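Long-range contacts in type-iv like pilin ttha1219 (Thermus thermophilus, PDB 5G23), which is a type IV pilin-like protein that probably takes part in type IV pilus assembly and in DNA uptake during natural competence: residues T62-V73 and Q84-E94; I96-T107 and W118-P128. All coordinates share one frame; numbering follows the deposited sequence.

Contact 1 (T62-V73 and Q84-E94); sequences TVGYRLTGQALV and QGWFLCEAGME
Tyr65 and Arg66 both reach Glu90 OE1. Tyr65 OH donates to Glu90 OE1 at 2.7 Å on the syn side, and Arg66 NH1 adds a salt bridge to the same OE1 at 3.0 Å, weak as a hydrogen bond, with guanidinium and carboxylate planes at 90°. Tyr65 reaches this far because its CG stands anti to the backbone N (chi1 -176°). Replacing it by phenylalanine would probably leave Glu90 OE1 relying on the weak arginine bond. Glu90 OE2 lies near its counterpart on the second subunit, a like-charge encounter that the positive Arg66 may temper.

Backbone bonds tie the rest. Strands 69-73 and 84-88 form an antiparallel hairpin within the large sheet, paired reciprocally at Val73 and Gln84: Val73 N to Gln84 O is 2.8 Å. On its other edge, against strand 160-165, strand 69-73 carries a classic beta bulge, where Ala71 and Leu72 both face Val162; before it, the turns of 62-67 take over, with Gly64 N on Trp86 O and Leu88 N on Tyr65 O.

Packing over flat faces fills in between. Thr62 OG1, bonded to Glu59 O, sits 3.7 Å above the Phe87 ring, over its centre. Leu88 CD2 covers one face of the Arg66 guanidinium, while broad Trp86 spans from Leu67 CD2, against its CB, to Val73 CG2, 4.0 Å from CZ3 at the indole edge. Gly85 suits its place, since a side chain there would strike Val63 CG2.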
loop_
_atom_site.group_PDB
_atom_site.type_symbol
_atom_site.label_atom_id
_atom_site.label_comp_id
_atom_site.label_asym_id
_atom_site.label_seq_id
_atom_site.Cartn_x
_atom_site.Cartn_y
_atom_site.Cartn_z
ATOM N N THR B 62 -5.209 -7.803 -9.004
ATOM C CA THR B 62 -6.194 -8.832 -8.705
ATOM C C THR B 62 -7.508 -8.719 -9.533
ATOM O O THR B 62 -8.322 -9.594 -9.525
ATOM C CB THR B 62 -6.548 -8.834 -7.175
ATOM O OG1 THR B 62 -7.301 -7.680 -6.799
ATOM C CG2 THR B 62 -5.338 -8.765 -6.309
ATOM N N VAL B 63 -7.718 -7.598 -10.234
ATOM C CA VAL B 63 -9.022 -7.358 -10.857
ATOM C C VAL B 63 -9.308 -8.448 -11.843
ATOM O O VAL B 63 -8.475 -8.799 -12.649
ATOM C CB VAL B 63 -9.072 -5.931 -11.440
ATOM C CG1 VAL B 63 -10.294 -5.767 -12.277
ATOM C CG2 VAL B 63 -9.126 -4.930 -10.296
ATOM N N GLY B 64 -10.518 -9.017 -11.762
ATOM C CA GLY B 64 -10.933 -10.051 -12.641
ATOM C C GLY B 64 -10.732 -11.451 -12.079
ATOM O O GLY B 64 -11.207 -12.393 -12.641
ATOM N N TYR B 65 -10.060 -11.571 -10.952
ATOM C CA TYR B 65 -9.662 -12.871 -10.393
ATOM C C TYR B 65 -10.861 -13.743 -10.147
ATOM O O TYR B 65 -11.761 -13.367 -9.391
ATOM C CB TYR B 65 -8.919 -12.667 -9.091
ATOM C CG TYR B 65 -8.387 -13.944 -8.491
ATOM C CD1 TYR B 65 -7.316 -14.606 -9.092
ATOM C CD2 TYR B 65 -8.936 -14.473 -7.352
ATOM C CE1 TYR B 65 -6.801 -15.774 -8.553
ATOM C CE2 TYR B 65 -8.449 -15.653 -6.811
ATOM C CZ TYR B 65 -7.378 -16.287 -7.416
ATOM O OH TYR B 65 -6.921 -17.453 -6.890
ATOM N N ARG B 66 -10.876 -14.870 -10.847
ATOM C CA ARG B 66 -11.915 -15.892 -10.832
ATOM C C ARG B 66 -13.304 -15.312 -11.026
ATOM O O ARG B 66 -14.251 -15.833 -10.478
ATOM C CB ARG B 66 -11.781 -16.766 -9.570
ATOM C CG ARG B 66 -10.422 -17.463 -9.487
ATOM C CD ARG B 66 -10.210 -18.283 -8.222
ATOM N NE ARG B 66 -11.333 -19.172 -7.963
ATOM C CZ ARG B 66 -11.579 -19.772 -6.793
ATOM N NH1 ARG B 66 -10.747 -19.642 -5.751
ATOM N NH2 ARG B 66 -12.656 -20.525 -6.669
ATOM N N LEU B 67 -13.428 -14.248 -11.824
ATOM C CA LEU B 67 -14.676 -13.516 -11.974
ATOM C C LEU B 67 -15.344 -13.812 -13.289
ATOM O O LEU B 67 -14.692 -13.965 -14.290
ATOM C CB LEU B 67 -14.421 -12.004 -11.887
ATOM C CG LEU B 67 -15.614 -11.097 -11.633
ATOM C CD1 LEU B 67 -16.012 -11.180 -10.185
ATOM C CD2 LEU B 67 -15.349 -9.664 -11.962
ATOM N N THR B 68 -16.665 -13.896 -13.277
ATOM C CA THR B 68 -17.470 -13.835 -14.488
ATOM C C THR B 68 -18.240 -12.526 -14.458
ATOM O O THR B 68 -18.716 -12.094 -13.398
ATOM C CB THR B 68 -18.495 -15.031 -14.519
ATOM O OG1 THR B 68 -17.856 -16.151 -15.095
ATOM C CG2 THR B 68 -19.733 -14.730 -15.332
ATOM N N GLY B 69 -18.415 -11.905 -15.608
ATOM C CA GLY B 69 -19.120 -10.635 -15.667
ATOM C C GLY B 69 -18.153 -9.436 -15.737
ATOM O O GLY B 69 -16.993 -9.598 -16.154
ATOM N N GLN B 70 -18.648 -8.274 -15.343
ATOM C CA GLN B 70 -17.963 -7.015 -15.517
ATOM C C GLN B 70 -16.821 -6.930 -14.499
ATOM O O GLN B 70 -17.031 -7.080 -13.298
ATOM C CB GLN B 70 -18.920 -5.827 -15.358
ATOM C CG GLN B 70 -18.252 -4.528 -15.728
ATOM C CD GLN B 70 -19.193 -3.359 -15.804
ATOM O OE1 GLN B 70 -19.721 -2.894 -14.778
ATOM N NE2 GLN B 70 -19.338 -2.808 -16.986
ATOM N N ALA B 71 -15.620 -6.744 -15.011
ATOM C CA ALA B 71 -14.411 -6.849 -14.208
ATOM C C ALA B 71 -13.694 -5.530 -14.044
ATOM O O ALA B 71 -13.018 -5.343 -13.068
ATOM C CB ALA B 71 -13.459 -7.884 -14.837
ATOM N N LEU B 72 -13.849 -4.622 -15.005
ATOM C CA LEU B 72 -13.120 -3.379 -15.026
ATOM C C LEU B 72 -13.923 -2.343 -15.769
ATOM O O LEU B 72 -14.501 -2.629 -16.859
ATOM C CB LEU B 72 -11.762 -3.573 -15.700
ATOM C CG LEU B 72 -10.829 -2.380 -15.697
ATOM C CD1 LEU B 72 -10.175 -2.224 -14.362
ATOM C CD2 LEU B 72 -9.762 -2.515 -16.791
ATOM N N VAL B 73 -13.932 -1.139 -15.234
ATOM C CA VAL B 73 -14.436 0.023 -15.968
ATOM C C VAL B 73 -13.453 1.139 -15.840
ATOM O O VAL B 73 -13.100 1.562 -14.733
ATOM C CB VAL B 73 -15.809 0.509 -15.446
ATOM C CG1 VAL B 73 -16.262 1.730 -16.203
ATOM C CG2 VAL B 73 -16.881 -0.542 -15.626
ATOM N N GLN B 84 -12.584 1.556 -11.887
ATOM C CA GLN B 84 -13.278 0.590 -11.022
ATOM C C GLN B 84 -12.969 -0.829 -11.457
ATOM O O GLN B 84 -12.899 -1.091 -12.649
ATOM C CB GLN B 84 -14.785 0.799 -10.986
ATOM C CG GLN B 84 -15.256 2.223 -10.711
ATOM C CD GLN B 84 -16.700 2.394 -11.102
ATOM O OE1 GLN B 84 -17.588 2.061 -10.323
ATOM N NE2 GLN B 84 -16.946 2.781 -12.353
ATOM N N GLY B 85 -12.879 -1.751 -10.481
ATOM C CA GLY B 85 -12.627 -3.131 -10.726
ATOM C C GLY B 85 -13.273 -4.091 -9.725
ATOM O O GLY B 85 -13.594 -3.707 -8.616
ATOM N N TRP B 86 -13.506 -5.314 -10.155
ATOM C CA TRP B 86 -14.164 -6.328 -9.270
ATOM C C TRP B 86 -13.349 -7.616 -9.365
ATOM O O TRP B 86 -12.635 -7.885 -10.370
ATOM C CB TRP B 86 -15.610 -6.536 -9.685
ATOM C CG TRP B 86 -16.468 -5.351 -9.530
ATOM C CD1 TRP B 86 -17.264 -5.065 -8.474
ATOM C CD2 TRP B 86 -16.604 -4.251 -10.447
ATOM N NE1 TRP B 86 -17.865 -3.839 -8.650
ATOM C CE2 TRP B 86 -17.487 -3.336 -9.871
ATOM C CE3 TRP B 86 -16.021 -3.951 -11.696
ATOM C CZ2 TRP B 86 -17.826 -2.142 -10.490
ATOM C CZ3 TRP B 86 -16.392 -2.805 -12.344
ATOM C CH2 TRP B 86 -17.281 -1.874 -11.716
ATOM N N PHE B 87 -13.421 -8.408 -8.335
ATOM C CA PHE B 87 -12.747 -9.713 -8.274
ATOM C C PHE B 87 -13.431 -10.596 -7.237
ATOM O O PHE B 87 -14.162 -10.115 -6.370
ATOM C CB PHE B 87 -11.271 -9.558 -7.924
ATOM C CG PHE B 87 -11.048 -8.754 -6.651
ATOM C CD1 PHE B 87 -11.064 -7.380 -6.663
ATOM C CD2 PHE B 87 -10.838 -9.389 -5.464
ATOM C CE1 PHE B 87 -10.890 -6.622 -5.484
ATOM C CE2 PHE B 87 -10.617 -8.663 -4.281
ATOM C CZ PHE B 87 -10.676 -7.281 -4.296
ATOM N N LEU B 88 -13.187 -11.894 -7.340
ATOM C CA LEU B 88 -13.680 -12.866 -6.403
ATOM C C LEU B 88 -12.700 -13.013 -5.265
ATOM O O LEU B 88 -11.510 -13.118 -5.458
ATOM C CB LEU B 88 -13.826 -14.227 -7.056
ATOM C CG LEU B 88 -14.510 -15.273 -6.154
ATOM C CD1 LEU B 88 -15.975 -14.961 -5.988
ATOM C CD2 LEU B 88 -14.341 -16.687 -6.693
ATOM N N CYS B 89 -13.195 -12.987 -4.060
ATOM C CA CYS B 89 -12.348 -13.211 -2.904
ATOM C C CYS B 89 -12.095 -14.686 -2.597
ATOM O O CYS B 89 -13.034 -15.413 -2.454
ATOM C CB CYS B 89 -13.000 -12.534 -1.719
ATOM S SG CYS B 89 -12.740 -10.802 -1.750
ATOM N N GLU B 90 -10.824 -15.076 -2.442
ATOM C CA GLU B 90 -10.378 -16.397 -1.907
ATOM C C GLU B 90 -9.790 -16.127 -0.510
ATOM O O GLU B 90 -8.939 -15.236 -0.347
ATOM C CB GLU B 90 -9.265 -17.027 -2.787
ATOM C CG GLU B 90 -8.669 -18.439 -2.418
ATOM C CD GLU B 90 -7.997 -19.138 -3.656
ATOM O OE1 GLU B 90 -8.133 -18.487 -4.747
ATOM O OE2 GLU B 90 -7.363 -20.280 -3.630
ATOM N N ALA B 91 -10.245 -16.858 0.492
ATOM C CA ALA B 91 -9.727 -16.685 1.855
ATOM C C ALA B 91 -8.182 -16.689 1.930
ATOM O O ALA B 91 -7.522 -17.435 1.203
ATOM C CB ALA B 91 -10.281 -17.765 2.760
ATOM N N GLY B 92 -7.627 -15.833 2.790
ATOM C CA GLY B 92 -6.220 -15.875 3.139
ATOM C C GLY B 92 -5.316 -15.026 2.256
ATOM O O GLY B 92 -4.168 -14.754 2.637
ATOM N N MET B 93 -5.819 -14.609 1.104
ATOM C CA MET B 93 -4.981 -13.926 0.076
ATOM C C MET B 93 -4.921 -12.410 0.254
ATOM O O MET B 93 -3.841 -11.817 0.197
ATOM C CB MET B 93 -5.423 -14.336 -1.361
ATOM C CG MET B 93 -4.767 -15.652 -1.836
ATOM S SD MET B 93 -5.147 -16.358 -3.486
ATOM C CE MET B 93 -5.057 -14.975 -4.630
ATOM N N GLU B 94 -6.068 -11.775 0.484
ATOM C CA GLU B 94 -6.176 -10.335 0.446
ATOM C C GLU B 94 -6.942 -9.865 1.673
ATOM O O GLU B 94 -7.983 -10.413 2.026
ATOM C CB GLU B 94 -6.816 -9.830 -0.846
ATOM C CG GLU B 94 -6.111 -10.428 -2.135
ATOM C CD GLU B 94 -4.830 -9.671 -2.591
ATOM O OE1 GLU B 94 -4.942 -8.445 -2.875
ATOM O OE2 GLU B 94 -3.698 -10.268 -2.675
HETATM O O HOH W 1 -14.690 3.761 -13.834
#

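Contact 2 (I96-T107 and W118-P128); sequences ICGESMGEVRGT and WGACKGEGCAP
Val104 to Thr107 and Trp118 to Lys122 are neighbouring antiparallel strands of a beta hairpin in the large sheet, and the contact joins their ends to the loops that run on from them. Gly106 and Cys121 form the hydrogen-bonded pair, Gly106 N lying 2.8 Å from Cys121 O, with Cys121 N returning to Gly106 O. Gly123 N continues the ladder to Val104 O. Glycine suits position 106 because the Cys121–Cys126 disulfide covers that face of the strand: a side chain would run into both sulfurs. The same disulfide ties the turn at 123-126 back to the strand, and Pro128 CG closes over the backbone of Thr107, 3.6 Å from its C.

On the face of Arg105, Lys122 and Ala120, charged side chains gather. The Arg105 guanidinium carries a carbonyl oxygen near the rim of each face, Cys121 O 3.2 Å above one and Ile96 O over the other, neither hydrogen-bonded to it; its NH1 donates in plane to Ser100 OG at 3.0 Å. Lys122, extended with CG anti to the backbone N (chi1 -166°), carries NZ to Glu99 O, 3.1 Å away and above that carbonyl's plane. A salt bridge to Glu103 OE1 is also modelled, though the position of that oxygen is doubtful.

At the other end Trp118 NE1 donates to Thr107 OG1 at 2.9 Å, almost in the indole plane; Thr107 OG1 also bonds Glu59 OE2 of helix 44-61. Ile96 CD1 meets the Trp118 ring at its edge, by CH2. Val104 packs against Glu124, and a water links Val104 N to Glu124 OE2.

Lys122 on Glu99 O and Arg105 on Ser100 OG thus help to hold the loop 96-103 against the strands, while on the other face the Cys121–Cys126 disulfide fixes the turn that follows the strand.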
loop_
_atom_site.group_PDB
_atom_site.type_symbol
_atom_site.label_atom_id
_atom_site.label_comp_id
_atom_site.label_asym_id
_atom_site.label_seq_id
_atom_site.Cartn_x
_atom_site.Cartn_y
_atom_site.Cartn_z
ATOM N N ILE B 96 -8.703 -7.223 2.475
ATOM C CA ILE B 96 -10.059 -6.693 2.313
ATOM C C ILE B 96 -11.081 -7.819 2.128
ATOM O O ILE B 96 -12.225 -7.640 2.487
ATOM C CB ILE B 96 -10.151 -5.692 1.121
ATOM C CG1 ILE B 96 -11.464 -4.876 1.257
ATOM C CG2 ILE B 96 -10.029 -6.447 -0.210
ATOM C CD1 ILE B 96 -11.368 -3.730 2.250
ATOM N N CYS B 97 -10.643 -8.975 1.600
ATOM C CA CYS B 97 -11.465 -10.177 1.458
ATOM C C CYS B 97 -11.756 -10.882 2.761
ATOM O O CYS B 97 -12.567 -11.754 2.786
ATOM C CB CYS B 97 -10.801 -11.208 0.519
ATOM S SG CYS B 97 -10.774 -10.623 -1.185
ATOM N N GLY B 98 -11.063 -10.543 3.834
ATOM C CA GLY B 98 -11.336 -11.106 5.150
ATOM C C GLY B 98 -12.702 -11.683 5.514
ATOM O O GLY B 98 -12.760 -12.754 6.116
ATOM N N GLU B 99 -13.792 -10.975 5.174
ATOM C CA GLU B 99 -15.171 -11.443 5.406
ATOM C C GLU B 99 -15.980 -11.742 4.097
ATOM O O GLU B 99 -17.224 -11.817 4.114
ATOM C CB GLU B 99 -15.928 -10.402 6.234
ATOM C CG GLU B 99 -15.175 -9.815 7.432
ATOM C CD GLU B 99 -15.880 -8.562 7.922
ATOM O OE1 GLU B 99 -16.578 -7.944 7.088
ATOM O OE2 GLU B 99 -15.759 -8.209 9.125
ATOM N N SER B 100 -15.288 -11.971 2.988
ATOM C CA SER B 100 -15.979 -12.068 1.710
ATOM C C SER B 100 -15.525 -13.282 0.955
ATOM O O SER B 100 -15.570 -13.276 -0.283
ATOM C CB SER B 100 -15.763 -10.814 0.860
ATOM O OG SER B 100 -15.940 -9.633 1.603
ATOM N N MET B 101 -15.121 -14.327 1.681
ATOM C CA MET B 101 -14.709 -15.589 1.059
ATOM C C MET B 101 -15.739 -16.127 0.014
ATOM O O MET B 101 -16.929 -16.286 0.311
ATOM C CB MET B 101 -14.444 -16.613 2.165
ATOM C CG MET B 101 -13.308 -16.196 3.107
ATOM S SD MET B 101 -13.814 -15.490 4.707
ATOM C CE MET B 101 -12.337 -15.739 5.714
ATOM N N GLY B 102 -15.285 -16.370 -1.221
ATOM C CA GLY B 102 -16.173 -16.804 -2.310
ATOM C C GLY B 102 -17.185 -15.779 -2.778
ATOM O O GLY B 102 -18.176 -16.102 -3.437
ATOM N N GLU B 103 -16.944 -14.541 -2.412
ATOM C CA GLU B 103 -17.814 -13.405 -2.781
ATOM C C GLU B 103 -17.068 -12.336 -3.595
ATOM O O GLU B 103 -15.871 -12.107 -3.412
ATOM C CB GLU B 103 -18.428 -12.847 -1.492
ATOM C CG GLU B 103 -19.474 -13.808 -0.960
ATOM C CD GLU B 103 -19.959 -13.483 0.460
ATOM O OE1 GLU B 103 -19.412 -12.535 1.118
ATOM O OE2 GLU B 103 -20.888 -14.217 0.908
ATOM N N VAL B 104 -17.829 -11.611 -4.404
ATOM C CA VAL B 104 -17.269 -10.557 -5.253
ATOM C C VAL B 104 -17.043 -9.278 -4.477
ATOM O O VAL B 104 -17.889 -8.857 -3.668
ATOM C CB VAL B 104 -18.274 -10.252 -6.395
ATOM C CG1 VAL B 104 -17.732 -9.172 -7.313
ATOM C CG2 VAL B 104 -18.557 -11.484 -7.196
ATOM N N ARG B 105 -15.900 -8.630 -4.704
ATOM C CA ARG B 105 -15.612 -7.346 -4.142
ATOM C C ARG B 105 -15.278 -6.340 -5.253
ATOM O O ARG B 105 -14.816 -6.726 -6.295
ATOM C CB ARG B 105 -14.435 -7.440 -3.236
ATOM C CG ARG B 105 -14.916 -8.184 -1.987
ATOM C CD ARG B 105 -14.087 -7.847 -0.779
ATOM N NE ARG B 105 -14.252 -6.431 -0.529
ATOM C CZ ARG B 105 -15.087 -5.927 0.366
ATOM N NH1 ARG B 105 -15.845 -6.725 1.102
ATOM N NH2 ARG B 105 -15.131 -4.604 0.507
ATOM N N GLY B 106 -15.570 -5.079 -4.992
ATOM C CA GLY B 106 -15.237 -3.989 -5.883
ATOM C C GLY B 106 -14.235 -3.045 -5.262
ATOM O O GLY B 106 -14.116 -2.896 -4.040
ATOM N N THR B 107 -13.588 -2.319 -6.134
ATOM C CA THR B 107 -12.613 -1.350 -5.771
ATOM C C THR B 107 -12.654 -0.224 -6.775
ATOM O O THR B 107 -12.878 -0.451 -7.979
ATOM C CB THR B 107 -11.211 -2.028 -5.685
ATOM O OG1 THR B 107 -10.301 -1.132 -5.023
ATOM C CG2 THR B 107 -10.660 -2.407 -7.060
ATOM N N TRP B 118 -10.053 6.533 -2.715
ATOM C CA TRP B 118 -10.323 5.148 -2.901
ATOM C C TRP B 118 -11.615 4.728 -2.266
ATOM O O TRP B 118 -11.995 5.248 -1.164
ATOM C CB TRP B 118 -9.190 4.334 -2.237
ATOM C CG TRP B 118 -9.417 2.839 -2.224
ATOM C CD1 TRP B 118 -9.553 1.980 -3.309
ATOM C CD2 TRP B 118 -9.552 2.013 -1.065
ATOM N NE1 TRP B 118 -9.705 0.684 -2.887
ATOM C CE2 TRP B 118 -9.719 0.673 -1.518
ATOM C CE3 TRP B 118 -9.474 2.266 0.313
ATOM C CZ2 TRP B 118 -9.907 -0.394 -0.646
ATOM C CZ3 TRP B 118 -9.638 1.152 1.218
ATOM C CH2 TRP B 118 -9.856 -0.139 0.712
ATOM N N GLY B 119 -12.311 3.790 -2.880
ATOM C CA GLY B 119 -13.415 3.102 -2.174
ATOM C C GLY B 119 -13.556 1.632 -2.514
ATOM O O GLY B 119 -12.946 1.146 -3.473
ATOM N N ALA B 120 -14.267 0.916 -1.655
ATOM C CA ALA B 120 -14.427 -0.493 -1.737
ATOM C C ALA B 120 -15.858 -0.922 -1.453
ATOM O O ALA B 120 -16.539 -0.273 -0.693
ATOM C CB ALA B 120 -13.513 -1.192 -0.743
ATOM N N CYS B 121 -16.279 -2.022 -2.021
ATOM C CA CYS B 121 -17.620 -2.508 -1.808
ATOM C C CYS B 121 -17.669 -3.972 -1.963
ATOM O O CYS B 121 -16.755 -4.619 -2.480
ATOM C CB CYS B 121 -18.611 -1.819 -2.818
ATOM S SG CYS B 121 -18.194 -2.084 -4.561
ATOM N N LYS B 122 -18.760 -4.526 -1.542
ATOM C CA LYS B 122 -19.014 -5.932 -1.701
ATOM C C LYS B 122 -20.248 -6.182 -2.564
ATOM O O LYS B 122 -21.235 -5.481 -2.450
ATOM C CB LYS B 122 -19.228 -6.512 -0.321
ATOM C CG LYS B 122 -19.181 -8.005 -0.296
ATOM C CD LYS B 122 -19.583 -8.465 1.107
ATOM C CE LYS B 122 -19.808 -9.924 1.202
ATOM N NZ LYS B 122 -19.497 -10.255 2.623
ATOM N N GLY B 123 -20.180 -7.197 -3.381
ATOM C CA GLY B 123 -21.338 -7.644 -4.158
ATOM C C GLY B 123 -21.087 -7.498 -5.629
ATOM O O GLY B 123 -20.413 -6.590 -6.069
ATOM N N GLU B 124 -21.628 -8.405 -6.413
ATOM C CA GLU B 124 -21.560 -8.301 -7.850
ATOM C C GLU B 124 -22.045 -6.927 -8.336
ATOM O O GLU B 124 -23.124 -6.505 -7.960
ATOM C CB GLU B 124 -22.450 -9.364 -8.444
ATOM C CG GLU B 124 -22.120 -10.823 -8.116
ATOM C CD GLU B 124 -22.424 -11.263 -6.647
ATOM O OE1 GLU B 124 -23.188 -10.583 -5.886
ATOM O OE2 GLU B 124 -21.901 -12.327 -6.239
ATOM N N GLY B 125 -21.246 -6.230 -9.129
ATOM C CA GLY B 125 -21.587 -4.891 -9.673
ATOM C C GLY B 125 -21.704 -3.770 -8.657
ATOM O O GLY B 125 -22.328 -2.716 -8.941
ATOM N N CYS B 126 -21.174 -3.973 -7.445
ATOM C CA CYS B 126 -21.330 -2.932 -6.418
ATOM C C CYS B 126 -20.612 -1.722 -6.869
ATOM O O CYS B 126 -19.586 -1.799 -7.602
ATOM C CB CYS B 126 -20.807 -3.417 -5.055
ATOM S SG CYS B 126 -19.051 -3.848 -5.009
ATOM N N ALA B 127 -21.161 -0.552 -6.520
ATOM C CA ALA B 127 -20.533 0.703 -6.905
ATOM C C ALA B 127 -19.662 1.159 -5.756
ATOM O O ALA B 127 -20.186 1.503 -4.718
ATOM C CB ALA B 127 -21.613 1.762 -7.211
ATOM N N PRO B 128 -18.340 1.194 -5.923
ATOM C CA PRO B 128 -17.570 1.722 -4.788
ATOM C C PRO B 128 -17.785 3.225 -4.529
ATOM O O PRO B 128 -17.802 3.987 -5.459
ATOM C CB PRO B 128 -16.121 1.469 -5.191
ATOM C CG PRO B 128 -16.112 0.825 -6.554
ATOM C CD PRO B 128 -17.533 0.745 -7.059
HETATM O O HOH W 2 -20.800 -11.454 -3.590
#

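Contacts 1 and 2 follow one another along the chain, contact 1 closing before contact 2 opens, and their centres lie about 8 Å apart. Each is built on a hairpin of the same antiparallel sheet, strands 69-75 with 82-88 and strands 104-112 with 115-122, and the two hairpins meet where 82-88 pairs with 104-112. The Cys89–Cys97 disulfide stitches the segments 84-94 and 96-107 together, while Trp86 NE1 bonds Cys126 O across both contacts. Both also touch the second subunit. The Cys89–Cys97 disulfide and shared strand pairing thus link the loops at this end of the sheet, probably into one unit of the pilin's globular domain.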